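Side-chain contacts in sugar ABC transporter, sugar-binding protein (Streptococcus pneumoniae, PDB 2HEU), which probably binds sugars outside the cell and hands them to an ABC transporter in the membrane for uptake: residues R104-Y109 with V337-E342; E319-Y324 with S330-E335. All blocks are in the same frame, centred on the assembly; numbering follows the deposited sequence. Where two conformers were deposited one is given.

Contact 1. Residues R104-Y109 with V337-E342; sequences RVKNGY and VKQAGE
Lys-106 and Gln-339 carry this small surface contact, which buries 56 Å² in all, and they reach each other from opposite directions. In each, CG lies anti to the carbonyl carbon and the chain runs on extended, which brings the ammonium group of Lys-106 up to the amide of Gln-339. Their polar ends do not bond to one another: Lys-106 NZ and Gln-339 NE2 lie 3.2 Å apart, and both are donors. Gln-339 was deposited in two conformers, so its approach, and the bond of its OE1, hold for the one described and are otherwise uncertain.

Lys-106 NZ and Gln-339 OE1 instead bond to the backbone of Thr-332, at its carbonyl oxygen and its amide nitrogen respectively. In this periplasmic-binding-protein fold, one loop follows helix 82-89 and the other leads from helix 318-328 to helix 347-350, so residues 233 positions apart converge on one residue. Backbone bonding within 104-109 closes a type II turn, Tyr-109 N donating to Lys-106 O at 3.0 Å, with Gly-108 at a positive phi of 79°. At the end of that turn, the ring of Tyr-109 stacks edge-to-face with Phe-354, and its hydroxyl is hydrogen-bonded to that of Tyr-113.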
loop_
_atom_site.group_PDB
_atom_site.type_symbol
_atom_site.label_atom_id
_atom_site.label_comp_id
_atom_site.label_asym_id
_atom_site.label_seq_id
_atom_site.Cartn_x
_atom_site.Cartn_y
_atom_site.Cartn_z
ATOM N N ARG A 104 18.518 7.664 6.925
ATOM C CA ARG A 104 18.022 6.473 7.602
ATOM C C ARG A 104 16.916 5.760 6.834
ATOM O O ARG A 104 16.590 4.633 7.218
ATOM C CB ARG A 104 17.595 6.765 9.037
ATOM C CG ARG A 104 18.722 7.371 9.866
ATOM C CD ARG A 104 18.211 7.949 11.138
ATOM N NE ARG A 104 19.317 8.478 11.948
ATOM C CZ ARG A 104 19.152 9.157 13.056
ATOM N NH1 ARG A 104 17.923 9.374 13.476
ATOM N NH2 ARG A 104 20.246 9.585 13.730
ATOM N N VAL A 105 16.380 6.416 5.804
ATOM C CA VAL A 105 15.378 5.727 4.941
ATOM C C VAL A 105 16.154 4.928 3.902
ATOM O O VAL A 105 17.097 5.433 3.303
ATOM C CB VAL A 105 14.499 6.752 4.290
ATOM C CG1 VAL A 105 13.448 6.040 3.348
ATOM C CG2 VAL A 105 13.745 7.591 5.354
ATOM N N LYS A 106 15.731 3.708 3.664
ATOM C CA LYS A 106 16.370 2.860 2.620
ATOM C C LYS A 106 16.614 3.535 1.320
ATOM O O LYS A 106 15.791 4.323 0.819
ATOM C CB LYS A 106 15.515 1.608 2.435
ATOM C CG LYS A 106 15.668 0.734 3.668
ATOM C CD LYS A 106 14.806 -0.501 3.686
ATOM C CE LYS A 106 14.839 -1.132 5.091
ATOM N NZ LYS A 106 13.838 -2.184 5.328
ATOM N N ASN A 107 17.756 3.178 0.735
ATOM C CA ASN A 107 18.259 3.787 -0.505
ATOM C C ASN A 107 17.121 3.939 -1.519
ATOM O O ASN A 107 16.463 2.968 -1.882
ATOM C CB ASN A 107 19.287 2.868 -1.098
ATOM C CG ASN A 107 20.606 2.938 -0.453
ATOM O OD1 ASN A 107 20.810 3.758 0.440
ATOM N ND2 ASN A 107 21.539 2.151 -0.934
ATOM N N GLY A 108 16.974 5.156 -2.042
ATOM C CA GLY A 108 16.088 5.359 -3.203
ATOM C C GLY A 108 14.608 5.435 -2.876
ATOM O O GLY A 108 13.832 5.843 -3.743
ATOM N N TYR A 109 14.190 5.125 -1.646
ATOM C CA TYR A 109 12.781 4.999 -1.438
ATOM C C TYR A 109 12.050 6.327 -1.247
ATOM O O TYR A 109 11.008 6.548 -1.845
ATOM C CB TYR A 109 12.470 4.030 -0.297
ATOM C CG TYR A 109 10.995 3.659 -0.290
ATOM C CD1 TYR A 109 10.499 2.884 -1.341
ATOM C CD2 TYR A 109 10.044 4.149 0.588
ATOM C CE1 TYR A 109 9.200 2.601 -1.505
ATOM C CE2 TYR A 109 8.662 3.832 0.496
ATOM C CZ TYR A 109 8.274 3.043 -0.569
ATOM O OH TYR A 109 6.916 2.840 -0.721
ATOM N N VAL A 337 16.040 -1.526 11.915
ATOM C CA VAL A 337 14.946 -2.152 12.633
ATOM C C VAL A 337 15.046 -3.680 12.419
ATOM O O VAL A 337 15.257 -4.122 11.303
ATOM C CB VAL A 337 13.619 -1.591 12.096
ATOM C CG1 VAL A 337 12.494 -2.287 12.746
ATOM C CG2 VAL A 337 13.610 -0.080 12.386
ATOM N N LYS A 338 14.853 -4.493 13.427
ATOM C CA LYS A 338 14.785 -5.903 13.182
ATOM C C LYS A 338 13.374 -6.317 12.817
ATOM O O LYS A 338 12.475 -6.338 13.657
ATOM C CB LYS A 338 15.238 -6.657 14.417
ATOM C CG LYS A 338 15.581 -8.109 14.203
ATOM C CD LYS A 338 15.555 -8.859 15.570
ATOM C CE LYS A 338 15.797 -10.335 15.460
ATOM N NZ LYS A 338 14.700 -11.058 14.817
ATOM N N GLN A 339 13.236 -6.746 11.556
ATOM C CA GLN A 339 11.925 -7.080 11.084
ATOM C C GLN A 339 11.758 -8.578 11.166
ATOM O O GLN A 339 12.677 -9.397 11.347
ATOM C CB GLN A 339 11.664 -6.535 9.668
ATOM C CG GLN A 339 11.599 -4.977 9.634
ATOM C CD GLN A 339 11.562 -4.259 8.235
ATOM O OE1 GLN A 339 10.505 -4.183 7.412
ATOM N NE2 GLN A 339 12.766 -3.634 7.957
ATOM N N ALA A 340 10.508 -8.894 11.089
ATOM C CA ALA A 340 9.990 -10.211 11.300
ATOM C C ALA A 340 10.714 -11.215 10.392
ATOM O O ALA A 340 11.080 -10.850 9.231
ATOM C CB ALA A 340 8.513 -10.243 11.069
ATOM N N GLY A 341 10.741 -12.452 10.804
ATOM C CA GLY A 341 11.424 -13.457 10.105
ATOM C C GLY A 341 10.670 -14.082 8.986
ATOM O O GLY A 341 9.567 -13.747 8.649
ATOM N N GLU A 342 11.326 -15.110 8.466
ATOM C CA GLU A 342 10.867 -15.707 7.184
ATOM C C GLU A 342 9.578 -16.483 7.371
ATOM O O GLU A 342 8.888 -16.765 6.352
ATOM C CB GLU A 342 11.994 -16.499 6.422
ATOM C CG GLU A 342 12.364 -17.691 7.009
ATOM C CD GLU A 342 13.745 -18.157 6.547
ATOM O OE1 GLU A 342 14.681 -17.322 6.287
ATOM O OE2 GLU A 342 13.872 -19.369 6.454
#

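Contact 2. Residues E319-Y324 with S330-E335; sequences EVMQKY and SPTAIE. With NA (sodium ion), chain E.
Met-321 holds CG anti to its backbone N (chi1 -177°), which directs CG at the loop 330-335; the bend at chi2 (71°) and a further turn at chi3 then lay the sulfur and methyl alongside Thr-332. On the loop side, Thr-332 carries OG1 opposite its backbone N and beside its carbonyl carbon, where it faces the methionine and the amide of Ile-334 further along the chain. Met-321 CG consequently sits against two residues, 3.6 Å from Thr-332 OG1 and 3.9 Å from Ile-334 CB. The methionine and threonine side chains run past one another, pointing opposite ways, so that Met-321 CE also comes within 3.8 Å of Thr-332 OG1. Ile-334 crosses the methionine at a slant, its CG2 branch meeting Met-321 CB at 4.1 Å.

Thr-332 OG1 is buried in this largely apolar packing, yet two hydrogen bonds grip it. It accepts from Ile-334 N at 3.1 Å in a fairly straight bond (166°), forming an ST turn, and it is also bonded to the carbonyl oxygen of Phe-124. The turn thus ties together the two residues that receive the methionine.

Beyond Ile-334 the loop reaches a sodium ion. Glu-335 chelates it with both carboxylate oxygens, OE1 at 2.5 Å and OE2 at 2.4 Å from the sodium, while three waters and the carbonyl oxygen of Lys-103 complete the site.

Met-321 further packs on Thr-125, just past strand 122-123, and on Met-315, the last residue of helix 305-315. Elsewhere on helix 318-328, Val-320 and Tyr-324 lie against Ile-37 of helix 31-44, placing the loop and that helix on different faces of the segment.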
loop_
_atom_site.group_PDB
_atom_site.type_symbol
_atom_site.label_atom_id
_atom_site.label_comp_id
_atom_site.label_asym_id
_atom_site.label_seq_id
_atom_site.Cartn_x
_atom_site.Cartn_y
_atom_site.Cartn_z
ATOM N N GLU A 319 15.653 2.194 17.376
ATOM C CA GLU A 319 15.024 1.696 18.561
ATOM C C GLU A 319 13.647 2.328 18.884
ATOM O O GLU A 319 12.885 1.827 19.704
ATOM C CB GLU A 319 16.023 1.979 19.756
ATOM C CG GLU A 319 16.322 3.470 20.089
ATOM C CD GLU A 319 17.348 4.174 19.206
ATOM O OE1 GLU A 319 17.871 3.571 18.250
ATOM O OE2 GLU A 319 17.811 5.282 19.606
ATOM N N VAL A 320 13.382 3.427 18.229
ATOM C CA VAL A 320 12.040 4.053 18.334
ATOM C C VAL A 320 11.075 3.436 17.296
ATOM O O VAL A 320 10.026 2.932 17.696
ATOM C CB VAL A 320 12.093 5.588 18.131
ATOM C CG1 VAL A 320 10.759 6.192 18.237
ATOM C CG2 VAL A 320 13.064 6.205 19.212
ATOM N N MET A 321 11.513 3.386 16.067
ATOM C CA MET A 321 10.759 2.738 15.010
ATOM C C MET A 321 10.432 1.317 15.408
ATOM O O MET A 321 9.335 0.803 15.117
ATOM C CB MET A 321 11.454 2.879 13.666
ATOM C CG MET A 321 10.652 2.262 12.509
ATOM S SD MET A 321 9.194 3.345 12.205
ATOM C CE MET A 321 8.069 2.132 11.909
ATOM N N GLN A 322 11.375 0.607 16.096
ATOM C CA GLN A 322 11.102 -0.743 16.508
ATOM C C GLN A 322 9.804 -0.881 17.320
ATOM O O GLN A 322 9.082 -1.878 17.189
ATOM C CB GLN A 322 12.247 -1.284 17.359
ATOM C CG GLN A 322 12.235 -2.802 17.597
ATOM C CD GLN A 322 12.631 -3.577 16.384
ATOM O OE1 GLN A 322 11.832 -4.431 15.810
ATOM N NE2 GLN A 322 13.774 -3.296 15.903
ATOM N N LYS A 323 9.547 0.107 18.201
ATOM C CA LYS A 323 8.404 0.031 19.023
ATOM C C LYS A 323 7.140 0.015 18.179
ATOM O O LYS A 323 6.231 -0.746 18.481
ATOM C CB LYS A 323 8.348 1.215 19.991
ATOM C CG LYS A 323 9.239 1.055 21.184
ATOM C CD LYS A 323 8.869 1.993 22.324
ATOM C CE LYS A 323 9.928 1.836 23.451
ATOM N NZ LYS A 323 9.386 2.511 24.686
ATOM N N TYR A 324 7.075 0.890 17.190
ATOM C CA TYR A 324 5.926 0.931 16.293
ATOM C C TYR A 324 5.824 -0.333 15.459
ATOM O O TYR A 324 4.772 -0.962 15.360
ATOM C CB TYR A 324 6.060 2.175 15.359
ATOM C CG TYR A 324 4.896 2.358 14.446
ATOM C CD1 TYR A 324 3.875 3.220 14.738
ATOM C CD2 TYR A 324 4.866 1.696 13.193
ATOM C CE1 TYR A 324 2.812 3.428 13.812
ATOM C CE2 TYR A 324 3.842 1.887 12.363
ATOM C CZ TYR A 324 2.794 2.685 12.655
ATOM O OH TYR A 324 1.752 2.896 11.758
ATOM N N SER A 330 3.689 -3.588 9.478
ATOM C CA SER A 330 3.925 -3.210 8.123
ATOM C C SER A 330 5.419 -3.064 7.860
ATOM O O SER A 330 6.139 -2.637 8.784
ATOM C CB SER A 330 3.265 -1.893 7.740
ATOM O OG SER A 330 1.897 -1.912 7.822
ATOM N N PRO A 331 5.897 -3.385 6.671
ATOM C CA PRO A 331 7.340 -3.236 6.437
ATOM C C PRO A 331 7.775 -1.796 6.642
ATOM O O PRO A 331 7.046 -0.836 6.301
ATOM C CB PRO A 331 7.508 -3.737 4.964
ATOM C CG PRO A 331 6.207 -3.484 4.384
ATOM C CD PRO A 331 5.173 -3.786 5.454
ATOM N N THR A 332 8.962 -1.657 7.170
ATOM C CA THR A 332 9.563 -0.395 7.447
ATOM C C THR A 332 10.749 -0.071 6.576
ATOM O O THR A 332 11.648 -0.928 6.367
ATOM C CB THR A 332 9.884 -0.207 8.964
ATOM O OG1 THR A 332 10.499 1.092 9.157
ATOM C CG2 THR A 332 10.842 -1.200 9.477
ATOM N N ALA A 333 10.846 1.180 6.116
ATOM C CA ALA A 333 11.942 1.629 5.367
ATOM C C ALA A 333 13.095 2.142 6.228
ATOM O O ALA A 333 14.122 2.614 5.710
ATOM C CB ALA A 333 11.535 2.755 4.385
ATOM N N ILE A 334 12.950 2.109 7.532
ATOM C CA ILE A 334 13.964 2.678 8.439
ATOM C C ILE A 334 15.075 1.665 8.701
ATOM O O ILE A 334 14.829 0.522 9.128
ATOM C CB ILE A 334 13.291 3.115 9.716
ATOM C CG1 ILE A 334 12.276 4.263 9.442
ATOM C CG2 ILE A 334 14.353 3.555 10.782
ATOM C CD1 ILE A 334 12.785 5.480 8.765
ATOM N N GLU A 335 16.295 2.073 8.448
ATOM C CA GLU A 335 17.445 1.250 8.586
ATOM C C GLU A 335 17.573 0.846 10.034
ATOM O O GLU A 335 17.314 1.607 10.978
ATOM C CB GLU A 335 18.659 1.950 7.949
ATOM C CG GLU A 335 18.516 2.178 6.392
ATOM C CD GLU A 335 19.555 3.073 5.784
ATOM O OE1 GLU A 335 20.300 3.728 6.573
ATOM O OE2 GLU A 335 19.719 3.112 4.539
HETATM NA NA NA E . 21.218 4.945 4.545
HETATM O O HOH W 1 19.818 5.255 2.610
HETATM O O HOH W 2 22.661 5.725 6.208
HETATM O O HOH W 3 22.446 6.482 3.239
#

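How the contacts relate
The centres of the two contacts are 8 Å apart, and they meet chiefly at the loop 330-335 of contact 2; Val-337 also packs on Met-321 and Gln-322. Lys-106 of contact 1 bonds to that loop twice, through NZ to Thr-332 O at 2.7 Å and through its backbone N to Ala-333 O at 2.8 Å. Thr-332 therefore faces the methionine of contact 2 with its side chain while its main chain serves contact 1. A further backbone bond pairs Arg-104 with Glu-335, the sodium ligand, and the ion lies about 7 Å from the side chain of Lys-106. With Lys-103 also binding sodium, the metal links the same two loops. This is the apo form, without bound sugar.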